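Side-chain contacts in N-acetylglucosamine 2-epimerase (Xylella fastidiosa, PDB 3GT5), which belongs to the N-acylglucosamine 2-epimerase family and probably acts as a sugar isomerase, though its own substrate is not established: residues R197-A202 against E267-V272; A181-Y186 against A254-I259. All blocks are in the same frame, centred on the assembly; numbering follows the deposited sequence.

Interaction 1 (R197-A202 against E267-V272); sequences RALVLA and EWLVPV
The backbones come closest at A202 and L269, whose CA atoms lie 8.9 Å apart, where a turn of helix 192-211 faces residues 267-272, which lead into helix 269-284. W268 and L269 on one side meet L199 and A202 on the other, burying 146 Å² in all. L199 does most of the work from its segment. Its CG stands opposite the backbone N (chi1 -176°); although the CB of L199 does not point at the opposing segment, this turns CD1 to the indole, 3.8 Å from W268 CZ2 and oblique to the ring. The same methyl reaches L269 CD2 at 4.0 Å, the two leucine side chains crossing at about a right angle, whereas L199 and the tryptophan slide past each other in opposite directions. The contact belongs to an (alpha/alpha)6 barrel, the fold of the N-acylglucosamine 2-epimerase family, and joins an outer-layer helix to the residues leading into the next outer one. With CG of W268 placed between the backbone N and the carbonyl carbon (chi1 69°), the indole projects across the gap, its six-membered ring leading. CH2 at that leading end approaches the backbone of A202, 3.9 Å from its carbonyl carbon C, which lies at the ring edge near the plane. A202 CB stays slightly farther from CH2, at 4.2 Å. One face of the indole is backed from within its own segment by L269 CD2, 3.5 Å above the plane and displaced toward the rim. R207, farther along helix 192-211, adds a cation-pi contact to W268, while T206 touches the W268 side chain and its OG1 is hydrogen-bonded to A202 O. At the other end of the 197-202 segment, R197 NH1 forms a salt bridge with E145 OE2 and a hydrogen bond with Y156 OH.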
# COMPACT_ATOMS: atom_id res chain seq x y z
N ARG A 197 16.73 -4.40 -6.76
CA ARG A 197 16.57 -3.91 -5.38
C ARG A 197 15.28 -4.44 -4.81
O ARG A 197 15.20 -4.82 -3.62
CB ARG A 197 16.64 -2.41 -5.34
CG ARG A 197 16.48 -1.78 -3.97
CD ARG A 197 17.51 -2.26 -2.98
NE ARG A 197 18.89 -2.09 -3.41
CZ ARG A 197 19.63 -1.00 -3.22
NH1 ARG A 197 19.16 0.11 -2.65
NH2 ARG A 197 20.90 -1.02 -3.65
N ALA A 198 14.23 -4.46 -5.63
CA ALA A 198 12.96 -5.08 -5.16
C ALA A 198 13.14 -6.51 -4.73
O ALA A 198 12.60 -6.96 -3.70
CB ALA A 198 11.85 -4.98 -6.25
N LEU A 199 13.91 -7.27 -5.50
CA LEU A 199 14.15 -8.67 -5.19
C LEU A 199 14.94 -8.85 -3.91
O LEU A 199 14.62 -9.79 -3.16
CB LEU A 199 14.86 -9.40 -6.35
CG LEU A 199 15.05 -10.92 -6.11
CD1 LEU A 199 13.72 -11.67 -6.04
CD2 LEU A 199 16.03 -11.53 -7.20
N VAL A 200 15.98 -8.04 -3.73
CA VAL A 200 16.80 -8.07 -2.48
C VAL A 200 15.89 -7.83 -1.24
O VAL A 200 15.94 -8.61 -0.28
CB VAL A 200 17.95 -7.04 -2.48
CG1 VAL A 200 18.64 -6.98 -1.06
CG2 VAL A 200 19.01 -7.35 -3.57
N LEU A 201 15.06 -6.82 -1.32
CA LEU A 201 14.13 -6.47 -0.21
C LEU A 201 13.19 -7.64 0.07
O LEU A 201 13.00 -8.03 1.24
CB LEU A 201 13.31 -5.23 -0.54
CG LEU A 201 14.01 -3.89 -0.72
CD1 LEU A 201 13.00 -2.79 -1.19
CD2 LEU A 201 14.77 -3.44 0.55
N ALA A 202 12.59 -8.21 -0.99
CA ALA A 202 11.74 -9.41 -0.80
C ALA A 202 12.46 -10.60 -0.16
O ALA A 202 11.95 -11.24 0.74
CB ALA A 202 11.08 -9.85 -2.13
N GLU A 267 13.17 -19.86 -8.35
CA GLU A 267 12.22 -20.88 -7.88
C GLU A 267 11.55 -20.51 -6.57
O GLU A 267 10.43 -20.97 -6.31
CB GLU A 267 12.89 -22.28 -7.77
N TRP A 268 12.19 -19.68 -5.75
CA TRP A 268 11.73 -19.52 -4.38
C TRP A 268 10.48 -18.65 -4.18
O TRP A 268 9.79 -18.79 -3.16
CB TRP A 268 12.84 -19.05 -3.46
CG TRP A 268 13.33 -17.69 -3.66
CD1 TRP A 268 14.42 -17.31 -4.38
CD2 TRP A 268 12.79 -16.47 -3.09
NE1 TRP A 268 14.60 -15.94 -4.29
CE2 TRP A 268 13.62 -15.42 -3.49
CE3 TRP A 268 11.73 -16.20 -2.22
CZ2 TRP A 268 13.40 -14.10 -3.08
CZ3 TRP A 268 11.50 -14.90 -1.83
CH2 TRP A 268 12.33 -13.87 -2.26
N LEU A 269 10.16 -17.79 -5.15
CA LEU A 269 9.11 -16.80 -4.92
C LEU A 269 7.72 -17.40 -4.64
O LEU A 269 7.06 -17.03 -3.65
CB LEU A 269 9.04 -15.85 -6.12
CG LEU A 269 10.32 -15.05 -6.37
CD1 LEU A 269 10.29 -14.44 -7.85
CD2 LEU A 269 10.53 -13.98 -5.31
N VAL A 270 7.28 -18.32 -5.49
CA VAL A 270 5.92 -18.85 -5.38
C VAL A 270 5.73 -19.67 -4.10
O VAL A 270 4.77 -19.43 -3.41
CB VAL A 270 5.45 -19.58 -6.66
CG1 VAL A 270 4.01 -20.17 -6.46
CG2 VAL A 270 5.49 -18.66 -7.84
N PRO A 271 6.64 -20.62 -3.77
CA PRO A 271 6.43 -21.38 -2.54
C PRO A 271 6.40 -20.48 -1.29
O PRO A 271 5.63 -20.73 -0.33
CB PRO A 271 7.64 -22.33 -2.48
CG PRO A 271 8.17 -22.39 -3.83
CD PRO A 271 7.73 -21.19 -4.60
N VAL A 272 7.24 -19.45 -1.27
CA VAL A 272 7.21 -18.51 -0.14
C VAL A 272 5.88 -17.75 -0.09
O VAL A 272 5.26 -17.64 0.98
CB VAL A 272 8.42 -17.56 -0.13
CG1 VAL A 272 8.25 -16.43 0.90
CG2 VAL A 272 9.71 -18.31 0.15

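Interaction 2 (A181-Y186 against A254-I259); sequences AMLAAY and AKLLLI
No aromatic ring enters the contact of L183 with L256 and I259, so no ring face or edge is presented across it; the flat group that takes part is the peptide carbonyl of L256, whose O lies 4.0 Å from L183 CD1. The Y186 ring, one turn beyond L183, turns instead to Y263, with which it packs edge-to-face. Two inner helices of the (alpha/alpha)6 barrel, 172-189 and 247-263, meet here, and their segments run in roughly the same direction. The CA atoms of L183 and I259 make the nearest backbone approach at 8.0 Å. L183 points at the opposing helix and is the sole residue of 181-186 to touch 254-259. A chi1 of -70° sets its CG opposite the carbonyl carbon, and chi2 of 163° then extends CD1 away from the L183 backbone, toward the facing helix, where this methyl touches both L256 and I259, one turn apart. L256 does not direct its CB straight at the partner, yet its end bends closer: CD2 is 4.1 Å from L183 CD1. I259 meets the same methyl from a direction roughly at right angles to that of L256, its CB aimed at helix 172-189 and its side chain set obliquely to that of the leucine. The 123 Å² buried between the segments is wholly apolar in its side chains, and all three residues are shielded from solvent. Other neighbours of the two helices lie elsewhere: A184 rests on L120 and S123 of helix 112-127, and L258 on L321 of helix 309-326. K255 NZ forms a salt bridge with E314 OE1 of that last helix. The branch of I259 that meets the leucine is CG2, 4.0 Å from L183 CD1, with CB of I259 just behind it at 4.2 Å.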
# COMPACT_ATOMS: atom_id res chain seq x y z
N ALA A 181 7.32 -0.01 -4.67
CA ALA A 181 7.73 1.18 -5.43
C ALA A 181 8.83 0.84 -6.41
O ALA A 181 8.82 1.38 -7.52
CB ALA A 181 8.21 2.34 -4.50
N MET A 182 9.73 -0.07 -6.02
CA MET A 182 10.82 -0.46 -6.90
C MET A 182 10.33 -1.26 -8.10
O MET A 182 10.83 -1.07 -9.22
CB MET A 182 11.95 -1.17 -6.16
CG MET A 182 12.75 -0.25 -5.24
SD MET A 182 13.66 1.14 -6.05
CE MET A 182 14.26 1.96 -4.52
N LEU A 183 9.31 -2.11 -7.88
CA LEU A 183 8.65 -2.80 -8.97
C LEU A 183 7.98 -1.82 -9.94
O LEU A 183 8.14 -1.94 -11.17
CB LEU A 183 7.65 -3.82 -8.46
CG LEU A 183 8.22 -5.07 -7.78
CD1 LEU A 183 7.14 -5.82 -6.94
CD2 LEU A 183 8.89 -5.98 -8.81
N ALA A 184 7.25 -0.84 -9.41
CA ALA A 184 6.65 0.22 -10.24
C ALA A 184 7.71 1.01 -11.03
O ALA A 184 7.49 1.34 -12.21
CB ALA A 184 5.85 1.16 -9.38
N ALA A 185 8.85 1.30 -10.38
CA ALA A 185 9.95 2.08 -10.98
C ALA A 185 10.52 1.29 -12.17
O ALA A 185 10.85 1.87 -13.24
CB ALA A 185 11.03 2.37 -9.93
N TYR A 186 10.67 -0.03 -11.97
CA TYR A 186 11.14 -0.91 -13.03
C TYR A 186 10.16 -0.95 -14.20
O TYR A 186 10.56 -0.86 -15.36
CB TYR A 186 11.34 -2.33 -12.53
CG TYR A 186 11.60 -3.34 -13.63
CD1 TYR A 186 12.80 -3.33 -14.32
CD2 TYR A 186 10.63 -4.28 -14.00
CE1 TYR A 186 13.04 -4.26 -15.35
CE2 TYR A 186 10.88 -5.22 -15.02
CZ TYR A 186 12.08 -5.19 -15.68
OH TYR A 186 12.33 -6.13 -16.66
N ALA A 254 2.73 -11.77 -0.45
CA ALA A 254 2.45 -12.83 -1.39
C ALA A 254 2.19 -12.25 -2.79
O ALA A 254 2.72 -12.77 -3.81
CB ALA A 254 1.28 -13.69 -0.95
N LYS A 255 1.44 -11.16 -2.85
CA LYS A 255 1.19 -10.45 -4.10
C LYS A 255 2.48 -9.89 -4.71
O LYS A 255 2.75 -10.06 -5.91
CB LYS A 255 0.18 -9.33 -3.85
CG LYS A 255 -0.26 -8.54 -5.10
CD LYS A 255 -0.84 -7.16 -4.77
CE LYS A 255 0.21 -6.20 -4.31
NZ LYS A 255 -0.40 -5.03 -3.74
N LEU A 256 3.28 -9.22 -3.89
CA LEU A 256 4.54 -8.67 -4.39
C LEU A 256 5.49 -9.76 -4.90
O LEU A 256 6.17 -9.56 -5.93
CB LEU A 256 5.23 -7.83 -3.32
CG LEU A 256 4.51 -6.57 -2.88
CD1 LEU A 256 5.35 -5.98 -1.73
CD2 LEU A 256 4.25 -5.50 -4.03
N LEU A 257 5.55 -10.90 -4.22
CA LEU A 257 6.38 -12.03 -4.69
C LEU A 257 5.88 -12.57 -6.03
O LEU A 257 6.68 -13.01 -6.88
CB LEU A 257 6.37 -13.16 -3.66
CG LEU A 257 6.99 -12.85 -2.32
CD1 LEU A 257 6.86 -14.05 -1.34
CD2 LEU A 257 8.48 -12.46 -2.45
N LEU A 258 4.56 -12.58 -6.22
CA LEU A 258 3.99 -13.05 -7.50
C LEU A 258 4.18 -12.01 -8.64
O LEU A 258 4.28 -12.39 -9.81
CB LEU A 258 2.51 -13.44 -7.37
CG LEU A 258 2.26 -14.90 -6.97
CD1 LEU A 258 2.49 -15.93 -8.12
CD2 LEU A 258 3.06 -15.29 -5.79
N ILE A 259 4.27 -10.75 -8.30
CA ILE A 259 4.63 -9.72 -9.31
C ILE A 259 6.13 -9.90 -9.64
O ILE A 259 6.50 -9.87 -10.81
CB ILE A 259 4.34 -8.31 -8.81
CG1 ILE A 259 2.83 -8.13 -8.62
CG2 ILE A 259 4.88 -7.27 -9.84
CD1 ILE A 259 2.43 -6.84 -7.93

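How the interactions relate
The two contacts join four helices of one barrel in two layers: the centre of interaction 2 is about 11 Å from the centre of the chain, fully buried, whereas that of interaction 1 is about 18 Å out and partly buried. Each pairs one of the consecutive helices 172-189 and 192-211 with one of the consecutive helices 247-263 and 269-284. Their centres are about 10 Å apart. L257, in segment 254-259 but outside the contact of interaction 2, packs against both segments of interaction 1, its CD2 3.7 Å from A202 CB and its CD1 3.6 Å from V272 CG1. Inside, the touching side chains are purely aliphatic; outside, an indole joins leucines and an alanine and adds a cation-pi partner.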